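Local coordinates for protein ribulose bisphosphate carboxylase (Pyrococcus horikoshii, PDB 2D69) that probably catalyses the carboxylation of ribulose 1,5-bisphosphate to two molecules of 3-phosphoglycerate, in an archaeal pathway of AMP degradation, at residues L26-V37 with K113-H124. Sequence-based numbering, arbitrary orientation.
Sequences LIVEYYFEPNGV and KALKNLRLLDFH. With SO4 (sulfate ion), chain G.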
ATOM      1  N   LEU A  26      16.990 -33.768 -21.015  1.00 20.11           N
ATOM      2  CA  LEU A  26      15.878 -34.357 -20.316  1.00 18.80           C
ATOM      3  C   LEU A  26      15.365 -35.542 -21.121  1.00 17.68           C
ATOM      4  O   LEU A  26      15.205 -35.488 -22.352  1.00 18.06           O
ATOM      5  CB  LEU A  26      14.786 -33.328 -20.080  1.00 18.14           C
ATOM      6  CG  LEU A  26      13.618 -33.780 -19.199  1.00 17.13           C
ATOM      7  CD1 LEU A  26      13.204 -32.598 -18.330  1.00 19.96           C
ATOM      8  CD2 LEU A  26      12.421 -34.192 -19.983  1.00 19.46           C
ATOM      9  N   ILE A  27      15.115 -36.615 -20.398  1.00 16.89           N
ATOM     10  CA  ILE A  27      14.672 -37.866 -20.985  1.00 16.94           C
ATOM     11  C   ILE A  27      13.261 -38.223 -20.553  1.00 15.77           C
ATOM     12  O   ILE A  27      12.907 -38.149 -19.383  1.00 15.68           O
ATOM     13  CB  ILE A  27      15.650 -38.971 -20.586  1.00 17.09           C
ATOM     14  CG1 ILE A  27      17.046 -38.627 -21.126  1.00 20.52           C
ATOM     15  CG2 ILE A  27      15.191 -40.313 -21.171  1.00 17.08           C
ATOM     16  CD1 ILE A  27      18.104 -39.251 -20.326  1.00 23.78           C
ATOM     17  N   VAL A  28      12.435 -38.598 -21.517  1.00 14.92           N
ATOM     18  CA  VAL A  28      11.106 -39.071 -21.218  1.00 15.04           C
ATOM     19  C   VAL A  28      10.948 -40.482 -21.794  1.00 14.99           C
ATOM     20  O   VAL A  28      11.398 -40.762 -22.911  1.00 13.63           O
ATOM     21  CB  VAL A  28      10.045 -38.116 -21.799  1.00 15.36           C
ATOM     22  CG1 VAL A  28       8.667 -38.643 -21.518  1.00 15.70           C
ATOM     23  CG2 VAL A  28      10.242 -36.720 -21.264  1.00 13.08           C
ATOM     24  N   GLU A  29      10.351 -41.365 -21.006  1.00 14.96           N
ATOM     25  CA  GLU A  29      10.085 -42.720 -21.420  1.00 15.86           C
ATOM     26  C   GLU A  29       8.596 -42.865 -21.683  1.00 15.53           C
ATOM     27  O   GLU A  29       7.777 -42.520 -20.822  1.00 16.13           O
ATOM     28  CB  GLU A  29      10.560 -43.718 -20.367  1.00 15.98           C
ATOM     29  CG  GLU A  29      11.942 -43.428 -19.794  1.00 20.85           C
ATOM     30  CD  GLU A  29      12.459 -44.524 -18.880  1.00 25.53           C
ATOM     31  OE1 GLU A  29      12.882 -44.216 -17.751  1.00 30.32           O
ATOM     32  OE2 GLU A  29      12.446 -45.698 -19.299  1.00 27.03           O
ATOM     33  N   TYR A  30       8.261 -43.370 -22.864  1.00 15.08           N
ATOM     34  CA  TYR A  30       6.902 -43.625 -23.279  1.00 14.72           C
ATOM     35  C   TYR A  30       6.677 -45.100 -23.642  1.00 15.32           C
ATOM     36  O   TYR A  30       7.524 -45.760 -24.272  1.00 14.96           O
ATOM     37  CB  TYR A  30       6.551 -42.783 -24.512  1.00 15.11           C
ATOM     38  CG  TYR A  30       6.570 -41.265 -24.362  1.00 16.42           C
ATOM     39  CD1 TYR A  30       5.441 -40.572 -23.885  1.00 16.27           C
ATOM     40  CD2 TYR A  30       7.695 -40.512 -24.724  1.00 17.58           C
ATOM     41  CE1 TYR A  30       5.442 -39.182 -23.732  1.00 17.45           C
ATOM     42  CE2 TYR A  30       7.713 -39.104 -24.589  1.00 15.89           C
ATOM     43  CZ  TYR A  30       6.577 -38.448 -24.111  1.00 18.68           C
ATOM     44  OH  TYR A  30       6.554 -37.067 -24.003  1.00 17.14           O
ATOM     45  N   TYR A  31       5.509 -45.615 -23.286  1.00 15.25           N
ATOM     46  CA  TYR A  31       4.977 -46.834 -23.912  1.00 14.43           C
ATOM     47  C   TYR A  31       4.010 -46.434 -25.030  1.00 14.73           C
ATOM     48  O   TYR A  31       3.207 -45.529 -24.860  1.00 14.28           O
ATOM     49  CB  TYR A  31       4.199 -47.665 -22.874  1.00 15.06           C
ATOM     50  CG  TYR A  31       3.392 -48.803 -23.494  1.00 14.33           C
ATOM     51  CD1 TYR A  31       2.049 -48.649 -23.781  1.00 16.63           C
ATOM     52  CD2 TYR A  31       3.999 -49.984 -23.834  1.00 15.78           C
ATOM     53  CE1 TYR A  31       1.299 -49.701 -24.398  1.00 17.68           C
ATOM     54  CE2 TYR A  31       3.277 -51.050 -24.427  1.00 16.96           C
ATOM     55  CZ  TYR A  31       1.923 -50.894 -24.711  1.00 16.44           C
ATOM     56  OH  TYR A  31       1.198 -51.915 -25.310  1.00 13.68           O
ATOM     57  N   PHE A  32       3.996 -47.139 -26.154  1.00 15.06           N
ATOM     58  CA  PHE A  32       2.990 -46.810 -27.156  1.00 15.56           C
ATOM     59  C   PHE A  32       2.656 -47.999 -28.031  1.00 15.57           C
ATOM     60  O   PHE A  32       3.353 -48.985 -28.004  1.00 16.15           O
ATOM     61  CB  PHE A  32       3.441 -45.594 -28.027  1.00 15.98           C
ATOM     62  CG  PHE A  32       4.572 -45.913 -28.967  1.00 14.19           C
ATOM     63  CD1 PHE A  32       5.876 -45.756 -28.550  1.00 15.36           C
ATOM     64  CD2 PHE A  32       4.330 -46.380 -30.254  1.00 18.32           C
ATOM     65  CE1 PHE A  32       6.933 -46.077 -29.414  1.00 19.49           C
ATOM     66  CE2 PHE A  32       5.380 -46.700 -31.102  1.00 18.19           C
ATOM     67  CZ  PHE A  32       6.685 -46.538 -30.672  1.00 17.09           C
ATOM     68  N   GLU A  33       1.557 -47.889 -28.774  1.00 16.09           N
ATOM     69  CA  GLU A  33       1.164 -48.861 -29.787  1.00 17.02           C
ATOM     70  C   GLU A  33       0.853 -48.048 -31.066  1.00 17.99           C
ATOM     71  O   GLU A  33       0.034 -47.130 -30.999  1.00 19.37           O
ATOM     72  CB  GLU A  33      -0.085 -49.643 -29.318  1.00 16.67           C
ATOM     73  CG  GLU A  33       0.089 -50.291 -27.929  1.00 17.90           C
ATOM     74  CD  GLU A  33      -1.193 -50.866 -27.335  1.00 20.07           C
ATOM     75  OE1 GLU A  33      -2.270 -50.734 -27.982  1.00 19.47           O
ATOM     76  OE2 GLU A  33      -1.120 -51.428 -26.198  1.00 18.41           O
ATOM     77  N   PRO A  34       1.517 -48.310 -32.194  1.00 17.45           N
ATOM     78  CA  PRO A  34       1.245 -47.546 -33.421  1.00 18.28           C
ATOM     79  C   PRO A  34      -0.088 -47.924 -34.030  1.00 18.28           C
ATOM     80  O   PRO A  34      -0.575 -49.019 -33.804  1.00 18.78           O
ATOM     81  CB  PRO A  34       2.365 -47.971 -34.373  1.00 17.56           C
ATOM     82  CG  PRO A  34       2.752 -49.312 -33.917  1.00 17.74           C
ATOM     83  CD  PRO A  34       2.562 -49.314 -32.410  1.00 17.65           C
ATOM     84  N   ASN A  35      -0.686 -47.004 -34.768  1.00 19.05           N
ATOM     85  CA  ASN A  35      -1.919 -47.283 -35.471  1.00 20.36           C
ATOM     86  C   ASN A  35      -1.755 -46.921 -36.929  1.00 19.93           C
ATOM     87  O   ASN A  35      -1.878 -45.777 -37.294  1.00 20.51           O
ATOM     88  CB  ASN A  35      -3.104 -46.522 -34.860  1.00 20.11           C
ATOM     89  CG  ASN A  35      -4.373 -46.691 -35.679  1.00 22.47           C
ATOM     90  OD1 ASN A  35      -5.035 -45.727 -36.024  1.00 26.34           O
ATOM     91  ND2 ASN A  35      -4.677 -47.925 -36.041  1.00 21.64           N
ATOM     92  N   GLY A  36      -1.457 -47.901 -37.767  1.00 20.89           N
ATOM     93  CA  GLY A  36      -1.343 -47.642 -39.190  1.00 20.74           C
ATOM     94  C   GLY A  36      -0.006 -47.071 -39.637  1.00 21.08           C
ATOM     95  O   GLY A  36       0.174 -46.855 -40.861  1.00 22.28           O
ATOM     96  N   VAL A  37       0.937 -46.881 -38.684  1.00 19.64           N
ATOM     97  CA  VAL A  37       2.317 -46.465 -38.974  1.00 18.91           C
ATOM     98  C   VAL A  37       3.387 -47.323 -38.269  1.00 18.92           C
ATOM     99  O   VAL A  37       3.101 -48.011 -37.296  1.00 19.41           O
ATOM    100  CB  VAL A  37       2.560 -45.013 -38.602  1.00 19.58           C
ATOM    101  CG1 VAL A  37       1.550 -44.124 -39.267  1.00 19.98           C
ATOM    102  CG2 VAL A  37       2.550 -44.807 -37.052  1.00 18.75           C
ATOM    103  N   LYS A 113      -3.795 -39.371 -33.693  1.00 25.96           N
ATOM    104  CA  LYS A 113      -4.476 -40.439 -34.434  1.00 26.49           C
ATOM    105  C   LYS A 113      -3.563 -41.646 -34.753  1.00 26.03           C
ATOM    106  O   LYS A 113      -4.037 -42.771 -34.810  1.00 26.94           O
ATOM    107  CB  LYS A 113      -5.049 -39.892 -35.774  1.00 27.24           C
ATOM    108  CG  LYS A 113      -6.488 -40.359 -36.073  1.00 30.02           C
ATOM    109  CD  LYS A 113      -7.027 -39.866 -37.433  1.00 32.77           C
ATOM    110  CE  LYS A 113      -8.325 -40.641 -37.829  1.00 34.08           C
ATOM    111  NZ  LYS A 113      -9.048 -40.086 -39.016  1.00 35.59           N
ATOM    112  N   ALA A 114      -2.269 -41.415 -34.975  1.00 24.38           N
ATOM    113  CA  ALA A 114      -1.368 -42.484 -35.417  1.00 23.09           C
ATOM    114  C   ALA A 114      -0.858 -43.329 -34.253  1.00 22.01           C
ATOM    115  O   ALA A 114      -0.091 -44.257 -34.458  1.00 20.51           O
ATOM    116  CB  ALA A 114      -0.203 -41.916 -36.194  1.00 22.82           C
ATOM    117  N   LEU A 115      -1.253 -42.989 -33.032  1.00 21.45           N
ATOM    118  CA  LEU A 115      -1.015 -43.862 -31.885  1.00 21.94           C
ATOM    119  C   LEU A 115      -2.321 -44.478 -31.422  1.00 22.03           C
ATOM    120  O   LEU A 115      -3.328 -43.783 -31.270  1.00 22.95           O
ATOM    121  CB  LEU A 115      -0.389 -43.100 -30.728  1.00 22.63           C
ATOM    122  CG  LEU A 115       0.901 -42.317 -31.012  1.00 23.32           C
ATOM    123  CD1 LEU A 115       1.464 -41.763 -29.724  1.00 24.27           C
ATOM    124  CD2 LEU A 115       1.889 -43.186 -31.670  1.00 23.46           C
ATOM    125  N   LYS A 116      -2.321 -45.788 -31.216  1.00 21.27           N
ATOM    126  CA  LYS A 116      -3.487 -46.456 -30.643  1.00 20.95           C
ATOM    127  C   LYS A 116      -3.577 -46.068 -29.182  1.00 19.47           C
ATOM    128  O   LYS A 116      -4.664 -45.843 -28.656  1.00 19.79           O
ATOM    129  CB  LYS A 116      -3.384 -47.987 -30.807  1.00 21.23           C
ATOM    130  CG  LYS A 116      -4.716 -48.722 -30.904  1.00 24.09           C
ATOM    131  CD  LYS A 116      -4.679 -49.983 -31.797  1.00 26.23           C
ATOM    132  CE  LYS A 116      -5.843 -50.947 -31.418  1.00 28.42           C
ATOM    133  NZ  LYS A 116      -6.187 -51.995 -32.481  1.00 29.47           N
ATOM    134  N   ASN A 117      -2.421 -46.029 -28.527  1.00 17.11           N
ATOM    135  CA  ASN A 117      -2.348 -45.789 -27.096  1.00 15.73           C
ATOM    136  C   ASN A 117      -0.994 -45.143 -26.790  1.00 14.58           C
ATOM    137  O   ASN A 117      -0.011 -45.459 -27.442  1.00 12.91           O
ATOM    138  CB  ASN A 117      -2.427 -47.107 -26.332  1.00 16.07           C
ATOM    139  CG  ASN A 117      -3.850 -47.667 -26.251  1.00 16.59           C
ATOM    140  OD1 ASN A 117      -4.758 -47.024 -25.708  1.00 14.46           O
ATOM    141  ND2 ASN A 117      -4.055 -48.865 -26.827  1.00 16.99           N
ATOM    142  N   LEU A 118      -0.917 -44.351 -25.717  1.00 14.13           N
ATOM    143  CA  LEU A 118       0.289 -43.633 -25.378  1.00 13.13           C
ATOM    144  C   LEU A 118       0.296 -43.405 -23.868  1.00 14.14           C
ATOM    145  O   LEU A 118      -0.658 -42.864 -23.335  1.00 12.76           O
ATOM    146  CB  LEU A 118       0.400 -42.273 -26.112  1.00 13.27           C
ATOM    147  CG  LEU A 118       1.647 -41.463 -25.684  1.00 12.72           C
ATOM    148  CD1 LEU A 118       2.931 -42.085 -26.165  1.00 11.93           C
ATOM    149  CD2 LEU A 118       1.590 -40.023 -26.121  1.00 13.27           C
ATOM    150  N   ARG A 119       1.373 -43.831 -23.215  1.00 13.95           N
ATOM    151  CA  ARG A 119       1.503 -43.668 -21.777  1.00 15.23           C
ATOM    152  C   ARG A 119       2.829 -43.070 -21.485  1.00 15.82           C
ATOM    153  O   ARG A 119       3.834 -43.594 -21.925  1.00 17.68           O
ATOM    154  CB  ARG A 119       1.385 -45.031 -21.097  1.00 15.37           C
ATOM    155  CG  ARG A 119       0.977 -44.942 -19.638  1.00 18.52           C
ATOM    156  CD  ARG A 119       0.959 -46.294 -18.896  1.00 18.46           C
ATOM    157  NE  ARG A 119       0.246 -46.164 -17.635  1.00 19.73           N
ATOM    158  CZ  ARG A 119       0.324 -47.020 -16.611  1.00 19.45           C
ATOM    159  NH1 ARG A 119       1.153 -48.053 -16.635  1.00 17.74           N
ATOM    160  NH2 ARG A 119      -0.406 -46.795 -15.524  1.00 19.28           N
ATOM    161  N   LEU A 120       2.871 -41.993 -20.698  1.00 16.31           N
ATOM    162  CA  LEU A 120       4.121 -41.456 -20.263  1.00 15.65           C
ATOM    163  C   LEU A 120       4.514 -42.209 -19.006  1.00 15.45           C
ATOM    164  O   LEU A 120       3.817 -42.142 -18.025  1.00 15.14           O
ATOM    165  CB  LEU A 120       3.939 -39.961 -20.025  1.00 16.90           C
ATOM    166  CG  LEU A 120       4.850 -38.988 -19.246  1.00 19.59           C
ATOM    167  CD1 LEU A 120       6.056 -39.527 -18.569  1.00 19.88           C
ATOM    168  CD2 LEU A 120       5.186 -37.806 -20.128  1.00 21.66           C
ATOM    169  N   LEU A 121       5.634 -42.920 -19.052  1.00 15.46           N
ATOM    170  CA  LEU A 121       6.049 -43.820 -17.988  1.00 15.11           C
ATOM    171  C   LEU A 121       6.890 -43.166 -16.910  1.00 15.34           C
ATOM    172  O   LEU A 121       6.719 -43.459 -15.728  1.00 16.47           O
ATOM    173  CB  LEU A 121       6.829 -44.994 -18.555  1.00 14.85           C
ATOM    174  CG  LEU A 121       6.119 -45.788 -19.606  1.00 15.64           C
ATOM    175  CD1 LEU A 121       7.031 -46.948 -20.107  1.00 17.84           C
ATOM    176  CD2 LEU A 121       4.776 -46.321 -19.049  1.00 17.53           C
ATOM    177  N   ASP A 122       7.809 -42.305 -17.318  1.00 15.70           N
ATOM    178  CA  ASP A 122       8.747 -41.646 -16.409  1.00 15.71           C
ATOM    179  C   ASP A 122       9.476 -40.551 -17.164  1.00 15.75           C
ATOM    180  O   ASP A 122       9.524 -40.548 -18.385  1.00 16.74           O
ATOM    181  CB  ASP A 122       9.790 -42.670 -15.895  1.00 15.77           C
ATOM    182  CG  ASP A 122      10.405 -42.299 -14.530  1.00 17.07           C
ATOM    183  OD1 ASP A 122      10.084 -41.242 -13.958  1.00 16.17           O
ATOM    184  OD2 ASP A 122      11.241 -43.031 -13.930  1.00 20.30           O
ATOM    185  N   PHE A 123      10.073 -39.628 -16.428  1.00 15.60           N
ATOM    186  CA  PHE A 123      10.931 -38.626 -17.002  1.00 15.33           C
ATOM    187  C   PHE A 123      12.131 -38.439 -16.031  1.00 15.95           C
ATOM    188  O   PHE A 123      12.073 -38.792 -14.816  1.00 15.75           O
ATOM    189  CB  PHE A 123      10.151 -37.341 -17.326  1.00 15.23           C
ATOM    190  CG  PHE A 123       9.659 -36.604 -16.093  1.00 14.77           C
ATOM    191  CD1 PHE A 123      10.329 -35.518 -15.632  1.00 16.12           C
ATOM    192  CD2 PHE A 123       8.507 -37.013 -15.433  1.00 14.49           C
ATOM    193  CE1 PHE A 123       9.862 -34.813 -14.502  1.00 16.26           C
ATOM    194  CE2 PHE A 123       8.055 -36.314 -14.258  1.00 17.39           C
ATOM    195  CZ  PHE A 123       8.731 -35.244 -13.825  1.00 16.30           C
ATOM    196  N   HIS A 124      13.241 -37.991 -16.587  1.00 15.78           N
ATOM    197  CA  HIS A 124      14.473 -37.830 -15.827  1.00 16.44           C
ATOM    198  C   HIS A 124      14.984 -36.402 -16.100  1.00 16.92           C
ATOM    199  O   HIS A 124      15.539 -36.121 -17.160  1.00 16.58           O
ATOM    200  CB  HIS A 124      15.496 -38.934 -16.227  1.00 17.69           C
ATOM    201  CG  HIS A 124      14.906 -40.330 -16.211  1.00 19.11           C
ATOM    202  ND1 HIS A 124      13.976 -40.737 -15.282  1.00 26.32           N
ATOM    203  CD2 HIS A 124      15.062 -41.383 -17.040  1.00 25.36           C
ATOM    204  CE1 HIS A 124      13.586 -41.970 -15.535  1.00 22.74           C
ATOM    205  NE2 HIS A 124      14.229 -42.388 -16.597  1.00 23.08           N
TER
HETATM  206  S   SO4 G1003       2.915 -50.994 -19.690  1.00115.33           S
HETATM  207  O1  SO4 G1003       1.645 -51.717 -19.631  1.00115.34           O
HETATM  208  O2  SO4 G1003       3.369 -50.921 -21.071  1.00115.42           O
HETATM  209  O3  SO4 G1003       2.731 -49.636 -19.171  1.00113.30           O
HETATM  210  O4  SO4 G1003       3.917 -51.746 -18.934  1.00115.22           O
HETATM  211  O   HOH W   1      11.630 -45.502 -14.901  1.00 43.65           O
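Tyr30 lies between Leu118 and Leu120 on the apolar face of two antiparallel strands, its flat ring long enough to span both leucines. Its CD1 meets Leu118 CD1 at 3.7 Å, and Val28 CG1 sits over one ring face, 3.8 Å from Leu120 CD2. Antiparallel backbone bonds, such as Tyr31 N to Arg119 O and back, join the strands; at a classic beta bulge Leu121 and Asp122 stand opposite the single Glu29, whose O accepts from Leu121 N.

The other face is largely polar, and its carboxylates serve as acceptors. Glu29, its CG beside the backbone N (chi1 -45°) and its chain extended, brings OE1 to 2.5 Å from His124 NE2, a short, bent hydrogen bond on the anti side. Glu33 runs alongside Asn117, whose ND2 reaches Glu33 OE1 at 2.8 Å from above the carboxylate plane; Tyr31 OH donates to Glu33 OE2 at 2.5 Å, so both oxygens are gripped. O2 of a sulfate, probably from the crystallisation liquor, lies over the Tyr31 ring, toward its rim.

Strand 26-34 is the middle of the mixed sheet, between 81-88 and 115-124; helix 39-49 covers Tyr30 and Phe32, and Lys300 of barrel-domain helix 295-305 forms a salt bridge with Asp122.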